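Local atomic coordinates of DNA-3-methyladenine glycosidase (PDB entry 2H56), a protein that is a predominantly helical member of the HhH-GPD superfamily of base excision DNA repair proteins. Residues A28-S31 against R32-Q35; L55-S58 against I59-Q63; I111-V114 against C115-E119. All coordinates share one frame; numbering follows the deposited sequence.

Contact 1: A28-S31 against R32-Q35; sequences AQDS and RLFQ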
ATOM      1  N   ALA A  28     -19.220   4.151  11.884  1.00 68.05           N
ATOM      2  CA  ALA A  28     -20.670   4.028  12.222  1.00 64.68           C
ATOM      3  C   ALA A  28     -21.004   2.829  13.119  1.00 63.80           C
ATOM      4  O   ALA A  28     -21.789   2.930  14.037  1.00 63.51           O
ATOM      5  CB  ALA A  28     -21.508   3.979  10.972  1.00 59.67           C
ATOM      6  N   GLN A  29     -20.393   1.697  12.848  1.00 66.98           N
ATOM      7  CA  GLN A  29     -20.715   0.485  13.555  1.00 69.10           C
ATOM      8  C   GLN A  29     -19.503  -0.039  14.288  1.00 70.27           C
ATOM      9  O   GLN A  29     -19.385  -1.247  14.470  1.00 73.50           O
ATOM     10  CB  GLN A  29     -21.229  -0.566  12.582  1.00 69.31           C
ATOM     11  CG  GLN A  29     -22.253  -0.046  11.581  1.00 66.28           C
ATOM     12  CD  GLN A  29     -22.787  -1.164  10.728  1.00 64.55           C
ATOM     13  OE1 GLN A  29     -23.923  -1.588  10.873  1.00 75.93           O
ATOM     14  NE2 GLN A  29     -21.953  -1.684   9.874  1.00 74.23           N
ATOM     15  N   ASP A  30     -18.657   0.882  14.767  1.00 69.79           N
ATOM     16  CA  ASP A  30     -17.418   0.569  15.500  1.00 67.00           C
ATOM     17  C   ASP A  30     -17.014   1.732  16.440  1.00 64.62           C
ATOM     18  O   ASP A  30     -16.291   2.635  16.044  1.00 65.65           O
ATOM     19  CB  ASP A  30     -16.311   0.354  14.465  1.00 68.59           C
ATOM     20  CG  ASP A  30     -15.054  -0.272  15.046  1.00 68.84           C
ATOM     21  OD1 ASP A  30     -14.855  -0.182  16.288  1.00 65.49           O
ATOM     22  OD2 ASP A  30     -14.276  -0.869  14.233  1.00 65.88           O
ATOM     23  N   SER A  31     -17.456   1.709  17.684  1.00 62.81           N
ATOM     24  CA  SER A  31     -17.138   2.792  18.612  1.00 63.52           C
ATOM     25  C   SER A  31     -15.713   2.824  19.129  1.00 62.45           C
ATOM     26  O   SER A  31     -15.258   3.851  19.604  1.00 61.00           O
ATOM     27  CB  SER A  31     -18.072   2.751  19.804  1.00 63.21           C
ATOM     28  OG  SER A  31     -19.302   3.282  19.411  1.00 69.22           O
ATOM     29  N   ARG A  32     -15.039   1.689  19.104  1.00 64.00           N
ATOM     30  CA  ARG A  32     -13.647   1.630  19.506  1.00 65.97           C
ATOM     31  C   ARG A  32     -12.843   2.416  18.508  1.00 64.32           C
ATOM     32  O   ARG A  32     -11.964   3.190  18.882  1.00 61.83           O
ATOM     33  CB  ARG A  32     -13.128   0.185  19.533  1.00 66.15           C
ATOM     34  CG  ARG A  32     -13.736  -0.652  20.609  1.00 67.88           C
ATOM     35  CD  ARG A  32     -13.173  -2.073  20.663  1.00 70.38           C
ATOM     36  NE  ARG A  32     -11.887  -2.064  21.349  1.00 80.60           N
ATOM     37  CZ  ARG A  32     -11.666  -2.525  22.571  1.00 80.30           C
ATOM     38  NH1 ARG A  32     -12.634  -3.067  23.290  1.00 83.20           N
ATOM     39  NH2 ARG A  32     -10.446  -2.448  23.074  1.00 83.10           N
ATOM     40  N   LEU A  33     -13.144   2.197  17.232  1.00 65.15           N
ATOM     41  CA  LEU A  33     -12.472   2.930  16.159  1.00 67.44           C
ATOM     42  C   LEU A  33     -12.793   4.417  16.264  1.00 68.18           C
ATOM     43  O   LEU A  33     -11.915   5.262  16.085  1.00 70.05           O
ATOM     44  CB  LEU A  33     -12.839   2.362  14.783  1.00 67.56           C
ATOM     45  CG  LEU A  33     -12.075   2.917  13.577  1.00 70.01           C
ATOM     46  CD1 LEU A  33     -10.590   2.693  13.777  1.00 52.97           C
ATOM     47  CD2 LEU A  33     -12.601   2.325  12.232  1.00 67.87           C
ATOM     48  N   PHE A  34     -14.033   4.732  16.617  1.00 67.93           N
ATOM     49  CA  PHE A  34     -14.416   6.113  16.814  1.00 68.61           C
ATOM     50  C   PHE A  34     -13.617   6.793  17.933  1.00 70.78           C
ATOM     51  O   PHE A  34     -13.151   7.926  17.759  1.00 74.26           O
ATOM     52  CB  PHE A  34     -15.906   6.206  17.138  1.00 68.48           C
ATOM     53  CG  PHE A  34     -16.367   7.611  17.445  1.00 68.64           C
ATOM     54  CD1 PHE A  34     -16.761   8.460  16.436  1.00 67.37           C
ATOM     55  CD2 PHE A  34     -16.348   8.091  18.733  1.00 64.95           C
ATOM     56  CE1 PHE A  34     -17.167   9.746  16.722  1.00 65.72           C
ATOM     57  CE2 PHE A  34     -16.740   9.377  19.012  1.00 66.39           C
ATOM     58  CZ  PHE A  34     -17.153  10.199  18.003  1.00 65.68           C
ATOM     59  N   GLN A  35     -13.541   6.134  19.096  1.00 69.05           N
ATOM     60  CA  GLN A  35     -12.767   6.631  20.243  1.00 67.29           C
ATOM     61  C   GLN A  35     -11.300   6.899  19.836  1.00 66.26           C
ATOM     62  O   GLN A  35     -10.701   7.899  20.232  1.00 63.24           O
ATOM     63  CB  GLN A  35     -12.842   5.645  21.424  1.00 65.71           C
ATOM     64  CG  GLN A  35     -14.165   5.687  22.181  1.00 66.22           C
ATOM     65  CD  GLN A  35     -14.244   4.719  23.359  1.00 68.51           C
ATOM     66  OE1 GLN A  35     -14.102   5.127  24.510  1.00 73.70           O
ATOM     67  NE2 GLN A  35     -14.484   3.435  23.080  1.00 66.98           N
TER

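Contact 2: L55-S58 against I59-Q63; sequences LVSS and IVEQQ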
ATOM      1  N   LEU A  55       4.806   0.727 -10.041  1.00 71.71           N
ATOM      2  CA  LEU A  55       5.059  -0.712  -9.984  1.00 72.19           C
ATOM      3  C   LEU A  55       6.567  -0.974 -10.023  1.00 72.91           C
ATOM      4  O   LEU A  55       7.090  -1.806  -9.284  1.00 76.61           O
ATOM      5  CB  LEU A  55       4.364  -1.446 -11.129  1.00 72.16           C
ATOM      6  CG  LEU A  55       2.919  -1.864 -10.904  1.00 70.15           C
ATOM      7  CD1 LEU A  55       2.298  -2.429 -12.175  1.00 67.18           C
ATOM      8  CD2 LEU A  55       2.909  -2.902  -9.780  1.00 74.84           C
ATOM      9  N   VAL A  56       7.269  -0.251 -10.887  1.00 69.11           N
ATOM     10  CA  VAL A  56       8.691  -0.443 -11.019  1.00 67.78           C
ATOM     11  C   VAL A  56       9.390  -0.069  -9.710  1.00 69.42           C
ATOM     12  O   VAL A  56      10.173  -0.836  -9.178  1.00 71.12           O
ATOM     13  CB  VAL A  56       9.241   0.372 -12.193  1.00 66.46           C
ATOM     14  CG1 VAL A  56      10.746   0.265 -12.234  1.00 61.33           C
ATOM     15  CG2 VAL A  56       8.602  -0.114 -13.485  1.00 65.14           C
ATOM     16  N   SER A  57       9.087   1.112  -9.200  1.00 70.62           N
ATOM     17  CA  SER A  57       9.543   1.527  -7.893  1.00 72.82           C
ATOM     18  C   SER A  57       9.183   0.513  -6.790  1.00 73.32           C
ATOM     19  O   SER A  57       9.989   0.239  -5.923  1.00 76.19           O
ATOM     20  CB  SER A  57       8.930   2.878  -7.545  1.00 74.05           C
ATOM     21  OG  SER A  57       9.617   3.464  -6.446  1.00 85.41           O
ATOM     22  N   SER A  58       7.988  -0.053  -6.818  1.00 72.64           N
ATOM     23  CA  SER A  58       7.632  -1.057  -5.831  1.00 73.98           C
ATOM     24  C   SER A  58       8.521  -2.279  -5.925  1.00 71.51           C
ATOM     25  O   SER A  58       8.918  -2.830  -4.892  1.00 73.16           O
ATOM     26  CB  SER A  58       6.176  -1.483  -5.979  1.00 75.62           C
ATOM     27  OG  SER A  58       5.317  -0.359  -5.800  1.00 90.32           O
ATOM     28  N   ILE A  59       8.834  -2.713  -7.139  1.00 69.13           N
ATOM     29  CA  ILE A  59       9.775  -3.842  -7.310  1.00 70.19           C
ATOM     30  C   ILE A  59      11.186  -3.477  -6.806  1.00 70.87           C
ATOM     31  O   ILE A  59      11.808  -4.269  -6.113  1.00 70.79           O
ATOM     32  CB  ILE A  59       9.784  -4.320  -8.771  1.00 71.61           C
ATOM     33  CG1 ILE A  59       8.458  -5.049  -9.067  1.00 73.64           C
ATOM     34  CG2 ILE A  59      10.964  -5.208  -9.058  1.00 55.95           C
ATOM     35  CD1 ILE A  59       7.970  -4.808 -10.441  1.00 73.64           C
ATOM     36  N   VAL A  60      11.656  -2.256  -7.080  1.00 70.53           N
ATOM     37  CA  VAL A  60      12.989  -1.865  -6.660  1.00 69.63           C
ATOM     38  C   VAL A  60      13.118  -1.849  -5.157  1.00 68.56           C
ATOM     39  O   VAL A  60      14.165  -2.186  -4.621  1.00 68.02           O
ATOM     40  CB  VAL A  60      13.423  -0.543  -7.286  1.00 70.85           C
ATOM     41  CG1 VAL A  60      14.749  -0.033  -6.666  1.00 65.71           C
ATOM     42  CG2 VAL A  60      13.600  -0.753  -8.772  1.00 64.61           C
ATOM     43  N   GLU A  61      12.036  -1.533  -4.482  1.00 68.95           N
ATOM     44  CA  GLU A  61      12.042  -1.457  -3.015  1.00 71.14           C
ATOM     45  C   GLU A  61      12.157  -2.793  -2.307  1.00 69.38           C
ATOM     46  O   GLU A  61      12.693  -2.863  -1.216  1.00 72.86           O
ATOM     47  CB  GLU A  61      10.783  -0.740  -2.502  1.00 70.27           C
ATOM     48  CG  GLU A  61      10.793   0.752  -2.774  1.00 84.17           C
ATOM     49  CD  GLU A  61       9.415   1.399  -2.709  1.00 98.38           C
ATOM     50  OE1 GLU A  61       8.483   0.806  -2.092  1.00108.23           O
ATOM     51  OE2 GLU A  61       9.280   2.512  -3.283  1.00103.77           O
ATOM     52  N   GLN A  62      11.630  -3.859  -2.876  1.00 66.82           N
ATOM     53  CA  GLN A  62      11.656  -5.141  -2.155  1.00 66.42           C
ATOM     54  C   GLN A  62      12.998  -5.452  -1.483  1.00 66.24           C
ATOM     55  O   GLN A  62      14.042  -5.404  -2.138  1.00 65.50           O
ATOM     56  CB  GLN A  62      11.328  -6.301  -3.084  1.00 66.83           C
ATOM     57  CG  GLN A  62       9.897  -6.281  -3.657  1.00 69.66           C
ATOM     58  CD  GLN A  62       9.759  -7.182  -4.855  1.00 76.11           C
ATOM     59  OE1 GLN A  62      10.760  -7.629  -5.431  1.00 78.74           O
ATOM     60  NE2 GLN A  62       8.519  -7.459  -5.247  1.00 74.68           N
ATOM     61  N   GLN A  63      12.935  -5.774  -0.182  1.00 66.15           N
ATOM     62  CA  GLN A  63      14.050  -6.261   0.634  1.00 66.40           C
ATOM     63  C   GLN A  63      15.088  -5.172   0.916  1.00 67.48           C
ATOM     64  O   GLN A  63      16.155  -5.449   1.439  1.00 70.05           O
ATOM     65  CB  GLN A  63      14.737  -7.501   0.022  1.00 64.76           C
ATOM     66  CG  GLN A  63      13.852  -8.692  -0.379  1.00 67.31           C
ATOM     67  CD  GLN A  63      14.674  -9.955  -0.904  1.00 72.20           C
ATOM     68  OE1 GLN A  63      15.888 -10.073  -0.701  1.00 69.06           O
ATOM     69  NE2 GLN A  63      13.982 -10.876  -1.569  1.00 73.01           N
TER

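Contact 3: I111-V114 against C115-E119; sequences IRHV and CEHVE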
ATOM      1  N   ILE A 111      10.543  -6.490 -13.431  1.00 65.83           N
ATOM      2  CA  ILE A 111      10.340  -5.228 -14.145  1.00 67.19           C
ATOM      3  C   ILE A 111      10.003  -5.486 -15.629  1.00 66.92           C
ATOM      4  O   ILE A 111       9.051  -4.917 -16.192  1.00 65.49           O
ATOM      5  CB  ILE A 111      11.588  -4.302 -14.016  1.00 67.46           C
ATOM      6  CG1 ILE A 111      11.673  -3.779 -12.574  1.00 63.07           C
ATOM      7  CG2 ILE A 111      11.522  -3.116 -15.019  1.00 62.80           C
ATOM      8  CD1 ILE A 111      13.071  -3.395 -12.100  1.00 56.26           C
ATOM      9  N   ARG A 112      10.766  -6.363 -16.251  1.00 64.68           N
ATOM     10  CA  ARG A 112      10.454  -6.765 -17.616  1.00 63.73           C
ATOM     11  C   ARG A 112       9.038  -7.308 -17.733  1.00 64.02           C
ATOM     12  O   ARG A 112       8.341  -7.001 -18.707  1.00 66.51           O
ATOM     13  CB  ARG A 112      11.410  -7.845 -18.121  1.00 61.87           C
ATOM     14  CG  ARG A 112      12.806  -7.419 -18.321  1.00 54.91           C
ATOM     15  CD  ARG A 112      12.957  -6.168 -19.159  1.00 62.48           C
ATOM     16  NE  ARG A 112      14.372  -5.842 -19.270  1.00 68.61           N
ATOM     17  CZ  ARG A 112      14.865  -4.729 -19.800  1.00 74.52           C
ATOM     18  NH1 ARG A 112      14.050  -3.789 -20.295  1.00 71.79           N
ATOM     19  NH2 ARG A 112      16.194  -4.559 -19.832  1.00 71.72           N
ATOM     20  N   HIS A 113       8.613  -8.098 -16.758  1.00 59.57           N
ATOM     21  CA  HIS A 113       7.301  -8.680 -16.836  1.00 61.84           C
ATOM     22  C   HIS A 113       6.250  -7.574 -16.695  1.00 61.58           C
ATOM     23  O   HIS A 113       5.206  -7.638 -17.341  1.00 60.95           O
ATOM     24  CB  HIS A 113       7.138  -9.789 -15.793  1.00 64.74           C
ATOM     25  CG  HIS A 113       6.136 -10.833 -16.166  1.00 70.64           C
ATOM     26  ND1 HIS A 113       5.095 -11.198 -15.332  1.00 79.47           N
ATOM     27  CD2 HIS A 113       6.014 -11.598 -17.277  1.00 74.71           C
ATOM     28  CE1 HIS A 113       4.374 -12.144 -15.912  1.00 75.81           C
ATOM     29  NE2 HIS A 113       4.901 -12.393 -17.101  1.00 82.09           N
ATOM     30  N   VAL A 114       6.523  -6.543 -15.895  1.00 60.70           N
ATOM     31  CA  VAL A 114       5.596  -5.412 -15.788  1.00 62.02           C
ATOM     32  C   VAL A 114       5.482  -4.713 -17.142  1.00 64.52           C
ATOM     33  O   VAL A 114       4.384  -4.387 -17.613  1.00 66.36           O
ATOM     34  CB  VAL A 114       6.066  -4.400 -14.744  1.00 64.95           C
ATOM     35  CG1 VAL A 114       5.282  -3.067 -14.850  1.00 62.46           C
ATOM     36  CG2 VAL A 114       5.978  -5.007 -13.347  1.00 60.51           C
ATOM     37  N   CYS A 115       6.618  -4.500 -17.789  1.00 64.15           N
ATOM     38  CA  CYS A 115       6.614  -3.886 -19.112  1.00 64.23           C
ATOM     39  C   CYS A 115       5.807  -4.649 -20.095  1.00 63.68           C
ATOM     40  O   CYS A 115       4.975  -4.081 -20.766  1.00 66.06           O
ATOM     41  CB  CYS A 115       8.012  -3.803 -19.653  1.00 62.67           C
ATOM     42  SG  CYS A 115       8.988  -2.611 -18.744  1.00 72.86           S
ATOM     43  N   GLU A 116       6.077  -5.941 -20.186  1.00 64.65           N
ATOM     44  CA  GLU A 116       5.326  -6.825 -21.061  1.00 67.44           C
ATOM     45  C   GLU A 116       3.813  -6.660 -20.831  1.00 66.12           C
ATOM     46  O   GLU A 116       3.049  -6.516 -21.786  1.00 66.26           O
ATOM     47  CB  GLU A 116       5.774  -8.288 -20.858  1.00 65.97           C
ATOM     48  CG  GLU A 116       5.012  -9.331 -21.700  1.00 76.31           C
ATOM     49  CD  GLU A 116       5.281 -10.803 -21.288  1.00 74.79           C
ATOM     50  OE1 GLU A 116       6.459 -11.185 -21.082  1.00 81.10           O
ATOM     51  OE2 GLU A 116       4.291 -11.573 -21.189  1.00 89.52           O
ATOM     52  N   HIS A 117       3.392  -6.667 -19.572  1.00 63.02           N
ATOM     53  CA  HIS A 117       1.980  -6.613 -19.262  1.00 64.49           C
ATOM     54  C   HIS A 117       1.350  -5.234 -19.566  1.00 63.90           C
ATOM     55  O   HIS A 117       0.193  -5.161 -19.950  1.00 61.21           O
ATOM     56  CB  HIS A 117       1.742  -6.951 -17.782  1.00 65.25           C
ATOM     57  CG  HIS A 117       1.583  -8.408 -17.489  1.00 62.06           C
ATOM     58  ND1 HIS A 117       0.422  -8.930 -16.977  1.00 62.86           N
ATOM     59  CD2 HIS A 117       2.451  -9.442 -17.581  1.00 66.23           C
ATOM     60  CE1 HIS A 117       0.579 -10.227 -16.775  1.00 72.80           C
ATOM     61  NE2 HIS A 117       1.801 -10.563 -17.138  1.00 61.02           N
ATOM     62  N   VAL A 118       2.090  -4.149 -19.352  1.00 63.47           N
ATOM     63  CA  VAL A 118       1.576  -2.828 -19.689  1.00 62.70           C
ATOM     64  C   VAL A 118       1.478  -2.663 -21.219  1.00 61.87           C
ATOM     65  O   VAL A 118       0.452  -2.214 -21.724  1.00 63.78           O
ATOM     66  CB  VAL A 118       2.405  -1.666 -19.013  1.00 64.29           C
ATOM     67  CG1 VAL A 118       1.976  -0.276 -19.549  1.00 55.81           C
ATOM     68  CG2 VAL A 118       2.260  -1.729 -17.499  1.00 54.10           C
ATOM     69  N   GLU A 119       2.507  -3.045 -21.954  1.00 59.53           N
ATOM     70  CA  GLU A 119       2.532  -2.796 -23.402  1.00 63.27           C
ATOM     71  C   GLU A 119       1.712  -3.744 -24.272  1.00 64.11           C
ATOM     72  O   GLU A 119       1.416  -3.421 -25.402  1.00 66.93           O
ATOM     73  CB  GLU A 119       3.972  -2.801 -23.897  1.00 66.23           C
ATOM     74  CG  GLU A 119       4.786  -1.592 -23.449  1.00 76.42           C
ATOM     75  CD  GLU A 119       6.171  -1.600 -24.053  1.00 92.44           C
ATOM     76  OE1 GLU A 119       6.922  -2.549 -23.736  1.00104.41           O
ATOM     77  OE2 GLU A 119       6.502  -0.679 -24.846  1.00101.25           O
TER
HETATM   78  O   HOH W   1       2.581 -13.234 -19.472  1.00 58.33           O

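Contact 1: A28-S31 against R32-Q35
A chi1 of -167° sends the Asp30 carboxylate forward over the first turn of the helix, CG lying opposite the backbone N, and there it meets Leu33. Leu33 has a similar first torsion, and its CB lies 3.5 Å from Asp30 CG, so the carboxylate is packed against aliphatic carbon as well as bonded. The capping bond runs from Leu33 N to Asp30 OD1 at 3.1 Å, nearly straight (N-H...O angle 164°). The donor stands well above the carboxylate plane, 63° out of it. Asp30 is therefore the N-cap residue, taking up an amide that no preceding turn could serve; the positive end of the helix dipole would be expected to favour its anionic form.

Its backbone continues the same task. Asp30 O accepts from Phe34 N at 3.1 Å, and Ser31 O accepts from Gln35 N at 2.9 Å. Around the latter carbonyl, Phe34 CB lies 3.5 Å from Ser31 O, while the Phe34 ring leads away from the cap and its side chain touches Val27.

The other carboxylate oxygen, OD2, is bound by Tyr180 OH and Trp198 NE1. Arg32 leads away from the cap, NE bonding to Leu179 O and NH2 forming a salt bridge with Glu224. The cap thus starts helix 31-40 after the loop from helix 21-27, with Leu33 wedged among Ile26, Val27 and the end of helix 170-180.

Contact 2: L55-S58 against I59-Q63
Leu55 and Ile59 meet on the tightly packed side of this helix, where the backbone bond from Ile59 N to Leu55 O measures 2.9 Å. The Ile59 side chain folds back beside the same carbonyl: CG1 is anti to the carbonyl carbon of its own residue (chi1 -72°), which places it 3.5 Å from Leu55 O. One residue further, Val60 N bonds to Val56 O at 2.9 Å, and Val60 CG2 lies 3.5 Å from that oxygen. All four of these residues are buried, and neighbouring parts of the chain pack on them. Leu55 touches Leu123 and Ile146, Val56 touches Leu84, Ile59 faces helix 105-119, and Val60 lies on Ile72 of helix 66-80.

The solvent side belongs to Glu61, which is exposed. Its N still reaches Ser57 O, but the bond is longer and more bent (3.1 Å, N-H...O angle 144°). The side chain, extended beyond CG, runs back alongside that turn, and its OE2 comes within 3.3 Å of Ser57 OG. Ser57 is a buried polar position, touching Lys48 and Tyr73. Ser58 is intermediate, partly exposed, with OG bonded to Ser54 O one turn earlier.

Past Glu61 the regular pattern gives way: Gln62 N bonds to Ile59 O, three residues back, and the Lys107 amino group binds both Val60 O and Gln62 O. The helix thus turns an aliphatic face of Leu55, Val56, Ile59 and Val60 to its surroundings, with Glu61 at the solvent edge, as one of the packed helices of the HhH-GPD fold.

Contact 3: I111-V114 against C115-E119
His113, Val114 and Cys115 carry most of the surface buried in this helical turn, and each faces a different environment. His113 pairs with His117 one turn on in a T-shaped stack, the edge of His117 directed at the face of His113. The evidence is a centroid separation of 4.5 Å with ring planes at 64°, and His117 CD2 sitting 3.7 Å above the centre of the His113 ring. CG of His113 is roughly anti to its backbone nitrogen (chi1 -153°), which brings the imidazole over to its i+4 neighbour. The bond from Lys144 N to ND1 fixes the rotation of that ring, whereas NE2 has only a weak link, at 3.4 Å, to a water. That water donates to Glu116 OE2 at 2.9 Å, an oxygen also salt-bridged to Arg122.

Val114 contributes a purely apolar step, with CG1 4.2 Å from Val118 CG2. The backbone beneath is regular, Val118 N bonding to Val114 O. Inward, Val114 rests on Phe52 and Ile143.

Cys115 starts from the bond of its N to Ile111 O. Its SG, anti to the carbonyl carbon (chi1 -69°), lies 3.4 Å from Ile111 O, and the buried Cys115 side chain touches Phe52 and Leu90. Arg112, three residues earlier, points away and forms a salt bridge with Asp95.

The i/i+4 histidine pair packs on Ile143 at one side of helix 105-119, and its bond to Lys144 ties this helix to the turn between helices 133-141 and 148-157, consistent with the hairpin of the helix-hairpin-helix motif that names the family.

Overall arrangement
Followed from the N terminus, the three contacts come strictly in series; none nests or crosses, and each closes only a single helical turn between adjoining segments. Contact 1 opens helix 31-40, on the opposite side of the chain's centre from the others: its centre is 35 Å from that of contact 2 and 42 Å from that of contact 3. Contact 2 lies in helix 51-61 and contact 3 in helix 105-119, their centres 14 Å apart. These two helices pack directly, Ile59 CD1 meeting Val114 CG2 at 3.5 Å, with Leu55 on Val114 and Val56 on Ile111 extending the apolar seam, so two helices far apart in sequence are joined within the HhH-GPD fold.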